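PDB 7C7D: alpha-1,3-glucanase from Streptomyces thermodiastaticus, which hydrolyses internal alpha-1,3-glucosidic linkages of alpha-1,3-glucans, as a GH87 family endo-acting glycosidase. Local coordinates for residues 72-77 with 81-86; 111-116 with 265-270; 139-144 with 186-191; 298-303 with 326-331. All coordinates share one frame; numbering follows the deposited sequence. Where two conformers were deposited one is given.

Interaction 1 (72-77 with 81-86); sequences TKIGPD and GTLASE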
loop_
_atom_site.group_PDB
_atom_site.type_symbol
_atom_site.label_atom_id
_atom_site.label_comp_id
_atom_site.label_asym_id
_atom_site.label_seq_id
_atom_site.Cartn_x
_atom_site.Cartn_y
_atom_site.Cartn_z
ATOM N N THR A 72 18.572 -10.006 18.091
ATOM C CA THR A 72 19.550 -9.081 17.528
ATOM C C THR A 72 18.836 -8.096 16.615
ATOM O O THR A 72 18.176 -8.505 15.658
ATOM C CB THR A 72 20.602 -9.847 16.723
ATOM O OG1 THR A 72 21.226 -10.833 17.555
ATOM C CG2 THR A 72 21.662 -8.887 16.182
ATOM N N LYS A 73 18.982 -6.805 16.896
ATOM C CA LYS A 73 18.397 -5.786 16.037
ATOM C C LYS A 73 19.176 -5.703 14.729
ATOM O O LYS A 73 20.410 -5.743 14.721
ATOM C CB LYS A 73 18.431 -4.429 16.750
ATOM C CG LYS A 73 17.462 -3.384 16.199
ATOM C CD LYS A 73 17.524 -2.064 16.986
ATOM C CE LYS A 73 16.910 -2.186 18.386
ATOM N NZ LYS A 73 16.784 -0.872 19.103
ATOM N N ILE A 74 18.447 -5.603 13.617
ATOM C CA ILE A 74 19.041 -5.361 12.307
ATOM C C ILE A 74 18.600 -3.985 11.825
ATOM O O ILE A 74 17.538 -3.485 12.211
ATOM C CB ILE A 74 18.731 -6.451 11.256
ATOM C CG1 ILE A 74 17.242 -6.470 10.885
ATOM C CG2 ILE A 74 19.208 -7.810 11.755
ATOM C CD1 ILE A 74 16.931 -7.316 9.662
ATOM N N GLY A 75 19.424 -3.371 10.976
ATOM C CA GLY A 75 19.150 -2.049 10.463
ATOM C C GLY A 75 19.568 -0.967 11.440
ATOM O O GLY A 75 20.106 -1.252 12.516
ATOM N N PRO A 76 19.322 0.304 11.090
ATOM C CA PRO A 76 18.658 0.734 9.853
ATOM C C PRO A 76 19.534 0.574 8.614
ATOM O O PRO A 76 20.750 0.744 8.675
ATOM C CB PRO A 76 18.377 2.219 10.106
ATOM C CG PRO A 76 19.396 2.633 11.104
ATOM C CD PRO A 76 19.615 1.442 11.982
ATOM N N ASP A 77 18.908 0.230 7.494
ATOM C CA ASP A 77 19.596 0.131 6.213
ATOM C C ASP A 77 18.563 0.401 5.135
ATOM O O ASP A 77 17.456 -0.136 5.199
ATOM C CB ASP A 77 20.186 -1.275 6.035
ATOM C CG ASP A 77 21.235 -1.350 4.938
ATOM O OD1 ASP A 77 21.416 -0.366 4.186
ATOM O OD2 ASP A 77 21.884 -2.410 4.836
ATOM N N GLY A 81 17.432 -4.242 -1.739
ATOM C CA GLY A 81 17.573 -5.678 -1.704
ATOM C C GLY A 81 18.009 -6.266 -0.381
ATOM O O GLY A 81 18.138 -7.492 -0.287
ATOM N N THR A 82 18.242 -5.447 0.641
ATOM C CA THR A 82 18.601 -5.961 1.954
ATOM C C THR A 82 17.355 -6.249 2.785
ATOM O O THR A 82 16.301 -5.634 2.610
ATOM C CB THR A 82 19.499 -4.976 2.711
ATOM O OG1 THR A 82 18.780 -3.761 2.970
ATOM C CG2 THR A 82 20.777 -4.681 1.915
ATOM N N LEU A 83 17.500 -7.184 3.726
ATOM C CA LEU A 83 16.385 -7.531 4.597
ATOM C C LEU A 83 15.907 -6.326 5.399
ATOM O O LEU A 83 14.697 -6.089 5.515
ATOM C CB LEU A 83 16.794 -8.674 5.525
ATOM C CG LEU A 83 15.708 -9.306 6.392
ATOM C CD1 LEU A 83 14.558 -9.837 5.552
ATOM C CD2 LEU A 83 16.316 -10.425 7.233
ATOM N N ALA A 84 16.839 -5.544 5.952
ATOM C CA ALA A 84 16.431 -4.390 6.747
ATOM C C ALA A 84 15.700 -3.345 5.911
ATOM O O ALA A 84 14.810 -2.657 6.426
ATOM C CB ALA A 84 17.643 -3.767 7.435
ATOM N N SER A 85 16.040 -3.218 4.620
ATOM C CA SER A 85 15.442 -2.153 3.815
ATOM C C SER A 85 13.942 -2.322 3.675
ATOM O O SER A 85 13.227 -1.325 3.519
ATOM C CB SER A 85 16.093 -2.070 2.430
ATOM O OG SER A 85 15.717 -3.168 1.598
ATOM N N GLU A 86 13.449 -3.562 3.718
ATOM C CA GLU A 86 12.022 -3.818 3.576
ATOM C C GLU A 86 11.284 -3.838 4.905
ATOM O O GLU A 86 10.070 -4.048 4.921
ATOM C CB GLU A 86 11.762 -5.128 2.817
ATOM C CG GLU A 86 11.992 -5.044 1.309
ATOM C CD GLU A 86 11.347 -6.184 0.542
ATOM O OE1 GLU A 86 10.806 -7.102 1.186
ATOM O OE2 GLU A 86 11.387 -6.157 -0.707
#
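Ala84 sits where the two segments come together. Its CB touches both Gly75 CA and Asp77 CB, each at 3.8 Å. A beta carbon on Gly75 would be crowded against this methyl. On one flank, Ile74 CD1 reaches Leu83 CD2 at 4.0 Å, and the two side chains cross at about a right angle. Ile74 holds CG1 between its backbone N and carbonyl carbon (chi1 67°), and the extended next torsion carries CD1 out to Leu83. On the other flank, Asp77 O lies 3.2 Å from Ser85 CA, a CA-H...O contact. No conventional hydrogen bond joins the segments. The carboxylate of Asp77 adds only a loose touch, with OD2 3.9 Å from Thr82 CG2; its OD1 is hydrogen-bonded to Thr79 OG1.

Segment 72-77 runs off the end of strand 72-74. Segment 81-86 lies in the loop leading to strand 92-95, the antiparallel partner of 72-74 in the beta-sandwich domain. The cis peptide before Pro76 and the positive phi of Gly75 turn the chain out of strand 72-74.

Within 81-86, Thr82 shapes the turn. Its OG1 accepts from Ser85 N at 3.2 Å, an ST motif, and also hydrogen-bonds Thr79 O. Ser85 OG gives a shorter bond of 2.7 Å to Thr82 O. A valine in place of Thr82 would probably leave Ser85 N without this side-chain acceptor and Thr79 O without its hydroxyl mate, so the turn that carries Ala84 against Asp77 would be less firmly set. Farther out, Ser85 O is bonded by Arg90 and by Gln400, while Thr189 of strand 188-196 packs against both Ile74 and Leu83.

Interaction 2 (111-116 with 265-270); sequences ALTVAY and GSWYSV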
loop_
_atom_site.group_PDB
_atom_site.type_symbol
_atom_site.label_atom_id
_atom_site.label_comp_id
_atom_site.label_asym_id
_atom_site.label_seq_id
_atom_site.Cartn_x
_atom_site.Cartn_y
_atom_site.Cartn_z
ATOM N N ALA A 111 -6.427 -9.420 19.369
ATOM C CA ALA A 111 -5.950 -9.989 18.122
ATOM C C ALA A 111 -4.573 -9.419 17.818
ATOM O O ALA A 111 -4.231 -8.309 18.244
ATOM C CB ALA A 111 -6.918 -9.698 16.973
ATOM N N LEU A 112 -3.795 -10.191 17.068
ATOM C CA LEU A 112 -2.399 -9.877 16.815
ATOM C C LEU A 112 -2.076 -10.169 15.359
ATOM O O LEU A 112 -2.399 -11.251 14.864
ATOM C CB LEU A 112 -1.533 -10.760 17.719
ATOM C CG LEU A 112 -0.022 -10.696 17.571
ATOM C CD1 LEU A 112 0.467 -9.304 17.909
ATOM C CD2 LEU A 112 0.627 -11.726 18.477
ATOM N N THR A 113 -1.454 -9.208 14.674
ATOM C CA THR A 113 -0.865 -9.433 13.358
ATOM C C THR A 113 0.614 -9.094 13.439
ATOM O O THR A 113 0.978 -8.044 13.978
ATOM C CB THR A 113 -1.539 -8.577 12.282
ATOM O OG1 THR A 113 -2.940 -8.870 12.251
ATOM C CG2 THR A 113 -0.942 -8.863 10.906
ATOM N N VAL A 114 1.464 -9.974 12.920
ATOM C CA VAL A 114 2.911 -9.811 13.013
ATOM C C VAL A 114 3.513 -9.846 11.617
ATOM O O VAL A 114 3.276 -10.792 10.858
ATOM C CB VAL A 114 3.541 -10.905 13.889
ATOM C CG1 VAL A 114 5.049 -10.719 13.967
ATOM C CG2 VAL A 114 2.929 -10.885 15.278
ATOM N N ALA A 115 4.293 -8.822 11.281
ATOM C CA ALA A 115 5.078 -8.815 10.052
ATOM C C ALA A 115 6.458 -9.381 10.364
ATOM O O ALA A 115 7.109 -8.952 11.320
ATOM C CB ALA A 115 5.194 -7.394 9.498
ATOM N N TYR A 116 6.899 -10.345 9.562
ATOM C CA TYR A 116 8.085 -11.121 9.895
ATOM C C TYR A 116 8.682 -11.662 8.603
ATOM O O TYR A 116 8.033 -11.677 7.556
ATOM C CB TYR A 116 7.713 -12.305 10.806
ATOM C CG TYR A 116 6.961 -13.333 9.995
ATOM C CD1 TYR A 116 5.593 -13.198 9.762
ATOM C CD2 TYR A 116 7.633 -14.381 9.365
ATOM C CE1 TYR A 116 4.911 -14.086 8.946
ATOM C CE2 TYR A 116 6.959 -15.259 8.539
ATOM C CZ TYR A 116 5.606 -15.116 8.342
ATOM O OH TYR A 116 4.929 -16.000 7.538
ATOM N N GLY A 265 -17.287 -11.128 9.795
ATOM C CA GLY A 265 -16.062 -10.463 10.186
ATOM C C GLY A 265 -14.883 -11.120 9.504
ATOM O O GLY A 265 -14.855 -12.344 9.352
ATOM N N SER A 266 -13.902 -10.319 9.087
ATOM C CA SER A 266 -12.787 -10.838 8.309
ATOM C C SER A 266 -11.860 -11.753 9.102
ATOM O O SER A 266 -10.974 -12.368 8.499
ATOM C CB SER A 266 -11.996 -9.680 7.709
ATOM O OG SER A 266 -11.381 -8.936 8.741
ATOM N N TRP A 267 -12.018 -11.850 10.420
ATOM C CA TRP A 267 -11.271 -12.821 11.205
ATOM C C TRP A 267 -12.029 -14.126 11.392
ATOM O O TRP A 267 -11.481 -15.062 11.979
ATOM C CB TRP A 267 -10.879 -12.234 12.568
ATOM C CG TRP A 267 -9.878 -11.116 12.453
ATOM C CD1 TRP A 267 -10.071 -9.894 11.863
ATOM C CD2 TRP A 267 -8.525 -11.119 12.928
ATOM N NE1 TRP A 267 -8.925 -9.141 11.950
ATOM C CE2 TRP A 267 -7.964 -9.867 12.600
ATOM C CE3 TRP A 267 -7.735 -12.056 13.606
ATOM C CZ2 TRP A 267 -6.652 -9.525 12.930
ATOM C CZ3 TRP A 267 -6.424 -11.713 13.930
ATOM C CH2 TRP A 267 -5.900 -10.457 13.591
ATOM N N TYR A 268 -13.258 -14.218 10.891
ATOM C CA TYR A 268 -14.111 -15.387 11.098
ATOM C C TYR A 268 -14.560 -16.052 9.809
ATOM O O TYR A 268 -14.563 -17.284 9.729
ATOM C CB TYR A 268 -15.351 -14.994 11.910
ATOM C CG TYR A 268 -15.017 -14.328 13.216
ATOM C CD1 TYR A 268 -14.509 -15.056 14.283
ATOM C CD2 TYR A 268 -15.194 -12.962 13.379
ATOM C CE1 TYR A 268 -14.197 -14.442 15.483
ATOM C CE2 TYR A 268 -14.885 -12.342 14.570
ATOM C CZ TYR A 268 -14.387 -13.085 15.617
ATOM O OH TYR A 268 -14.078 -12.458 16.805
ATOM N N SER A 269 -14.972 -15.274 8.811
ATOM C CA SER A 269 -15.427 -15.804 7.530
ATOM C C SER A 269 -14.292 -15.643 6.531
ATOM O O SER A 269 -14.011 -14.530 6.081
ATOM C CB SER A 269 -16.675 -15.061 7.062
ATOM O OG SER A 269 -17.700 -15.115 8.043
ATOM N N VAL A 270 -13.652 -16.751 6.170
ATOM C CA VAL A 270 -12.391 -16.713 5.434
ATOM C C VAL A 270 -12.546 -17.495 4.135
ATOM O O VAL A 270 -12.767 -18.713 4.160
ATOM C CB VAL A 270 -11.225 -17.254 6.275
ATOM C CG1 VAL A 270 -9.931 -17.177 5.480
ATOM C CG2 VAL A 270 -11.100 -16.463 7.574
#
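Ala111 and Trp267 are the closest backbone pair, yet their CA atoms are 9.2 Å apart, so the indole alone spans the gap to strand 109-117. The far corner of its six-membered ring makes the contact. Ala111 CB lies over one face, 3.9 Å from the centroid of the Trp267 six-membered ring, a CH-pi contact offset toward the rim. Leu112 O meets the ring at its edge, in plane, 3.8 Å from Trp267 CH2. Thr113 OG1 approaches the same carbon obliquely, 3.6 Å from Trp267 CH2. The hydroxyl is turned there by a chi1 of -58°, which sets OG1 anti to the carbonyl carbon and CG2 anti to the backbone N.

Trp267 stands on a tight turn in which Gly265 O accepts from both Tyr268 N and Ser269 N. Around the indole, Arg166 makes a cation-pi contact and Trp323 packs edge-to-face. Arg166 also bonds Ser266 O. Replacing Trp267 by an alanine is likely to open a gap beside Ala111 and Thr113 and to leave Arg166 and Trp323 without their aromatic partner.

The contact is an interdomain one. Strand 109-117 lies in the antiparallel beta-sandwich, whereas 265-270 leads into strand 269-272 of the parallel beta-helix typical of pectate lyase-like proteins.

Interaction 3 (139-144 with 186-191); sequences LTVTSK and VQVTVD. With CA (calcium ion), chain C.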
loop_
_atom_site.group_PDB
_atom_site.type_symbol
_atom_site.label_atom_id
_atom_site.label_comp_id
_atom_site.label_asym_id
_atom_site.label_seq_id
_atom_site.Cartn_x
_atom_site.Cartn_y
_atom_site.Cartn_z
ATOM N N LEU A 139 1.758 -18.708 16.125
ATOM C CA LEU A 139 1.665 -18.087 14.815
ATOM C C LEU A 139 2.390 -18.967 13.808
ATOM O O LEU A 139 3.499 -19.437 14.072
ATOM C CB LEU A 139 2.314 -16.706 14.839
ATOM C CG LEU A 139 1.609 -15.630 15.661
ATOM C CD1 LEU A 139 2.606 -14.572 16.098
ATOM C CD2 LEU A 139 0.477 -15.014 14.865
ATOM N N THR A 140 1.762 -19.196 12.662
ATOM C CA THR A 140 2.432 -19.886 11.569
ATOM C C THR A 140 3.316 -18.893 10.827
ATOM O O THR A 140 2.859 -17.815 10.443
ATOM C CB THR A 140 1.398 -20.484 10.619
ATOM O OG1 THR A 140 0.581 -21.416 11.340
ATOM C CG2 THR A 140 2.081 -21.194 9.450
ATOM N N VAL A 141 4.582 -19.247 10.636
ATOM C CA VAL A 141 5.524 -18.399 9.918
ATOM C C VAL A 141 6.111 -19.194 8.762
ATOM O O VAL A 141 6.461 -20.371 8.913
ATOM C CB VAL A 141 6.632 -17.833 10.832
ATOM C CG1 VAL A 141 6.062 -16.772 11.769
ATOM C CG2 VAL A 141 7.297 -18.933 11.633
ATOM N N THR A 142 6.200 -18.556 7.598
ATOM C CA THR A 142 6.665 -19.261 6.417
ATOM C C THR A 142 7.325 -18.294 5.450
ATOM O O THR A 142 7.118 -17.079 5.505
ATOM C CB THR A 142 5.523 -20.009 5.717
ATOM O OG1 THR A 142 6.053 -20.747 4.609
ATOM C CG2 THR A 142 4.459 -19.032 5.223
ATOM N N SER A 143 8.134 -18.871 4.559
ATOM C CA SER A 143 8.730 -18.173 3.431
ATOM C C SER A 143 7.969 -18.415 2.136
ATOM O O SER A 143 8.349 -17.862 1.097
ATOM C CB SER A 143 10.191 -18.596 3.252
ATOM O OG SER A 143 10.282 -20.004 3.067
ATOM N N LYS A 144 6.883 -19.193 2.190
ATOM C CA LYS A 144 6.177 -19.614 0.984
ATOM C C LYS A 144 5.723 -18.428 0.141
ATOM O O LYS A 144 5.799 -18.475 -1.092
ATOM C CB LYS A 144 4.982 -20.488 1.370
ATOM C CG LYS A 144 4.060 -20.801 0.201
ATOM C CD LYS A 144 2.887 -21.665 0.616
ATOM C CE LYS A 144 2.034 -22.005 -0.596
ATOM N NZ LYS A 144 0.861 -22.840 -0.248
ATOM N N VAL A 186 12.445 -22.172 14.140
ATOM C CA VAL A 186 12.954 -21.513 12.944
ATOM C C VAL A 186 13.375 -20.119 13.376
ATOM O O VAL A 186 12.795 -19.539 14.300
ATOM C CB VAL A 186 11.895 -21.471 11.808
ATOM C CG1 VAL A 186 10.650 -20.690 12.233
ATOM C CG2 VAL A 186 12.491 -20.908 10.520
ATOM N N GLN A 187 14.400 -19.584 12.722
ATOM C CA GLN A 187 14.857 -18.235 13.028
ATOM C C GLN A 187 13.893 -17.238 12.395
ATOM O O GLN A 187 13.643 -17.294 11.188
ATOM C CB GLN A 187 16.268 -18.033 12.485
ATOM C CG GLN A 187 16.908 -16.698 12.820
ATOM C CD GLN A 187 18.194 -16.498 12.053
ATOM O OE1 GLN A 187 18.175 -16.308 10.838
ATOM N NE2 GLN A 187 19.321 -16.560 12.753
ATOM N N VAL A 188 13.345 -16.334 13.199
ATOM C CA VAL A 188 12.311 -15.414 12.740
ATOM C C VAL A 188 12.810 -13.990 12.921
ATOM O O VAL A 188 13.230 -13.609 14.018
ATOM C CB VAL A 188 10.982 -15.612 13.493
ATOM C CG1 VAL A 188 9.900 -14.710 12.895
ATOM C CG2 VAL A 188 10.554 -17.077 13.465
ATOM N N THR A 189 12.751 -13.201 11.856
ATOM C CA THR A 189 13.053 -11.779 11.933
ATOM C C THR A 189 11.725 -11.047 12.061
ATOM O O THR A 189 10.919 -11.041 11.128
ATOM C CB THR A 189 13.852 -11.337 10.712
ATOM O OG1 THR A 189 15.103 -12.041 10.717
ATOM C CG2 THR A 189 14.125 -9.838 10.758
ATOM N N VAL A 190 11.479 -10.471 13.236
ATOM C CA VAL A 190 10.210 -9.819 13.542
ATOM C C VAL A 190 10.339 -8.326 13.274
ATOM O O VAL A 190 11.238 -7.665 13.807
ATOM C CB VAL A 190 9.790 -10.091 14.997
ATOM C CG1 VAL A 190 8.444 -9.442 15.289
ATOM C CG2 VAL A 190 9.724 -11.600 15.259
ATOM N N ASP A 191 9.430 -7.791 12.462
ATOM C CA ASP A 191 9.500 -6.390 12.050
ATOM C C ASP A 191 8.648 -5.482 12.937
ATOM O O ASP A 191 9.139 -4.482 13.481
ATOM C CB ASP A 191 9.043 -6.300 10.593
ATOM C CG ASP A 191 9.067 -4.890 10.053
ATOM O OD1 ASP A 191 9.637 -3.986 10.719
ATOM O OD2 ASP A 191 8.518 -4.689 8.943
HETATM CA CA CA C . 10.447 -2.585 12.311
#
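Val141 packs against Val186 and Val188 in a small, buried, wholly apolar contact between the two sheets of a beta-sandwich. Strand 133-142 is one of the two edge strands of the five-stranded sheet. Strand 188-196 belongs to the facing sheet, and Val186 lies just ahead of it. No hydrogen bond crosses, as expected for layers joined face to face; the nearest CA atoms, of Val141 and Val188, are 7.9 Å apart.

One methyl does all the touching from its side. Val141 CG2 meets Val186 CG1 at 3.8 Å, and these two side chains slide past each other in opposite directions. Val141 CG2 also meets Val188 CG2 at 4.2 Å, here tip to tip. In Val141, chi1 of -71° leaves CG2 between the backbone N and the carbonyl carbon, facing the other sheet. Tyr116 packs on both Val141 and Val188, and its OH is bonded to Thr142 N.

Strand 133-142 ends in an ST turn, Lys144 N giving to Thr142 OG1 at 3.0 Å. The other strand runs on to the calcium site, completed by Glu63, Glu65, Ser88 and Gln91. There Asp191 holds the calcium ion twice, through OD1 at 2.3 Å and its backbone O at 2.6 Å.

Interaction 4 (298-303 with 326-331); sequences TERVDS and HVKVGL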
loop_
_atom_site.group_PDB
_atom_site.type_symbol
_atom_site.label_atom_id
_atom_site.label_comp_id
_atom_site.label_asym_id
_atom_site.label_seq_id
_atom_site.Cartn_x
_atom_site.Cartn_y
_atom_site.Cartn_z
ATOM N N THR A 298 2.322 -16.807 -4.812
ATOM C CA THR A 298 3.700 -16.720 -4.352
ATOM C C THR A 298 4.610 -16.068 -5.379
ATOM O O THR A 298 5.821 -15.967 -5.150
ATOM C CB THR A 298 4.237 -18.112 -3.995
ATOM O OG1 THR A 298 4.400 -18.864 -5.198
ATOM C CG2 THR A 298 3.265 -18.852 -3.083
ATOM N N GLU A 299 4.065 -15.615 -6.501
ATOM C CA GLU A 299 4.868 -15.042 -7.564
ATOM C C GLU A 299 4.042 -13.961 -8.237
ATOM O O GLU A 299 2.856 -13.794 -7.954
ATOM C CB GLU A 299 5.268 -16.109 -8.577
ATOM C CG GLU A 299 4.078 -16.793 -9.192
ATOM C CD GLU A 299 4.411 -18.155 -9.739
ATOM O OE1 GLU A 299 5.569 -18.371 -10.159
ATOM O OE2 GLU A 299 3.510 -19.012 -9.739
ATOM N N ARG A 300 4.678 -13.236 -9.147
ATOM C CA ARG A 300 4.007 -12.208 -9.928
ATOM C C ARG A 300 3.987 -12.653 -11.384
ATOM O O ARG A 300 5.023 -12.633 -12.059
ATOM C CB ARG A 300 4.702 -10.861 -9.765
ATOM C CG ARG A 300 3.994 -9.759 -10.498
ATOM C CD ARG A 300 4.720 -8.472 -10.315
ATOM N NE ARG A 300 4.118 -7.420 -11.111
ATOM C CZ ARG A 300 4.359 -6.131 -10.918
ATOM N NH1 ARG A 300 5.191 -5.753 -9.958
ATOM N NH2 ARG A 300 3.767 -5.231 -11.683
ATOM N N VAL A 301 2.817 -13.069 -11.854
ATOM C CA VAL A 301 2.590 -13.447 -13.244
ATOM C C VAL A 301 1.690 -12.368 -13.834
ATOM O O VAL A 301 0.476 -12.356 -13.600
ATOM C CB VAL A 301 1.955 -14.837 -13.366
ATOM C CG1 VAL A 301 1.832 -15.246 -14.832
ATOM C CG2 VAL A 301 2.767 -15.869 -12.590
ATOM N N ASP A 302 2.282 -11.446 -14.596
ATOM C CA ASP A 302 1.539 -10.257 -14.998
ATOM C C ASP A 302 0.330 -10.602 -15.857
ATOM O O ASP A 302 -0.698 -9.919 -15.778
ATOM C CB ASP A 302 2.462 -9.252 -15.688
ATOM C CG ASP A 302 3.220 -8.389 -14.694
ATOM O OD1 ASP A 302 2.803 -8.336 -13.515
ATOM O OD2 ASP A 302 4.225 -7.757 -15.088
ATOM N N SER A 303 0.413 -11.678 -16.640
ATOM C CA SER A 303 -0.668 -12.071 -17.537
ATOM C C SER A 303 -1.766 -12.882 -16.854
ATOM O O SER A 303 -2.756 -13.222 -17.512
ATOM C CB SER A 303 -0.107 -12.870 -18.717
ATOM O OG SER A 303 0.566 -14.037 -18.267
ATOM N N HIS A 326 -2.208 -12.272 0.125
ATOM C CA HIS A 326 -1.610 -13.382 -0.639
ATOM C C HIS A 326 -2.264 -13.548 -2.006
ATOM O O HIS A 326 -2.544 -14.664 -2.456
ATOM C CB HIS A 326 -1.591 -14.700 0.138
ATOM C CG HIS A 326 -0.731 -14.667 1.359
ATOM N ND1 HIS A 326 -0.927 -15.510 2.432
ATOM C CD2 HIS A 326 0.328 -13.886 1.682
ATOM C CE1 HIS A 326 -0.029 -15.247 3.366
ATOM N NE2 HIS A 326 0.745 -14.267 2.935
ATOM N N VAL A 327 -2.504 -12.422 -2.672
ATOM C CA VAL A 327 -2.928 -12.389 -4.067
ATOM C C VAL A 327 -1.892 -11.598 -4.854
ATOM O O VAL A 327 -0.902 -11.117 -4.285
ATOM C CB VAL A 327 -4.354 -11.823 -4.224
ATOM C CG1 VAL A 327 -5.360 -12.757 -3.577
ATOM C CG2 VAL A 327 -4.477 -10.425 -3.599
ATOM N N LYS A 328 -2.093 -11.465 -6.166
ATOM C CA LYS A 328 -1.188 -10.644 -6.967
ATOM C C LYS A 328 -1.556 -9.172 -6.815
ATOM O O LYS A 328 -0.788 -8.382 -6.258
ATOM C CB LYS A 328 -1.208 -11.089 -8.434
ATOM C CG LYS A 328 -0.198 -10.332 -9.288
ATOM C CD LYS A 328 -0.311 -10.647 -10.762
ATOM C CE LYS A 328 -1.577 -10.079 -11.360
ATOM N NZ LYS A 328 -1.506 -10.064 -12.854
ATOM N N VAL A 329 -2.737 -8.794 -7.304
ATOM C CA VAL A 329 -3.315 -7.476 -7.074
ATOM C C VAL A 329 -4.545 -7.653 -6.197
ATOM O O VAL A 329 -5.342 -8.572 -6.411
ATOM C CB VAL A 329 -3.678 -6.774 -8.397
ATOM C CG1 VAL A 329 -4.340 -5.419 -8.134
ATOM C CG2 VAL A 329 -2.441 -6.599 -9.244
ATOM N N GLY A 330 -4.704 -6.782 -5.201
ATOM C CA GLY A 330 -5.931 -6.825 -4.429
ATOM C C GLY A 330 -7.151 -6.526 -5.281
ATOM O O GLY A 330 -8.037 -7.372 -5.437
ATOM N N LEU A 331 -7.211 -5.327 -5.852
ATOM C CA LEU A 331 -8.310 -4.930 -6.729
ATOM C C LEU A 331 -7.717 -4.315 -7.984
ATOM O O LEU A 331 -7.137 -3.224 -7.934
ATOM C CB LEU A 331 -9.268 -3.953 -6.045
ATOM C CG LEU A 331 -10.017 -4.455 -4.805
ATOM C CD1 LEU A 331 -9.217 -4.233 -3.521
ATOM C CD2 LEU A 331 -11.384 -3.789 -4.692
#
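Lys328 carries this contact almost alone, reaching from one coil to the backbone of 298-303. Its CB points toward that segment. CG makes a loose approach to Arg300 CG at 4.4 Å. CD lies 3.4 Å from Val301 O. The chain is bent at chi3 (70°), about the CG-CD bond, and this places CE and NZ near the same oxygen. At the tip, NZ donates to Val301 O at 3.1 Å, tilted 31° from the carbonyl plane. NZ is slightly nearer Asp302 O, at 3.0 Å, but the angle is poor and this is not a hydrogen bond. A further bond runs from NZ to Ser304 O. The buried ammonium is therefore held by backbone carbonyls of one loop.

Arg300 NE bonds Asp302 OD1 at 2.9 Å and 162°, a salt bridge that uses the syn lone pair of the carboxylate and lies in the guanidinium plane. Asp302 OD1 is 4.7 Å from Lys328 NZ, near enough that it would probably ease the positive charges of the two residues. Arg300 NH1 has a second carboxylate in Asp376.

Neither segment forms a regular helix. The loop 298-303 leads from strand 292-294 to strand 309-311. The other segment, 326-331, leads from strand 323-325 into strand 331-333. These strands pair in parallel, 292-294 with 323-325 and 309-311 with 331-333, so Lys328 ties together the turns of two successive coils of the beta-helix.

Overall arrangement
Interactions 1 and 3 lie within the beta-sandwich, interaction 4 within the beta-helix, and interaction 2 joins the two. Interaction 1 comes first along the chain and interaction 4 last; both segments of interaction 3 fall between those of interaction 2. The centres of interactions 1 and 3 are about 15 Å apart, and the two touch through strand 188-196. Interactions 2 and 3 share neighbouring strands 109-117 and 188-196, with centres about 16 Å apart. Interaction 4 lies about 20 Å from interaction 2, centre to centre, and touches interaction 3 where Lys144 meets Thr298. The sandwich, with its calcium site, thus rests on the beta-helix at more than one place.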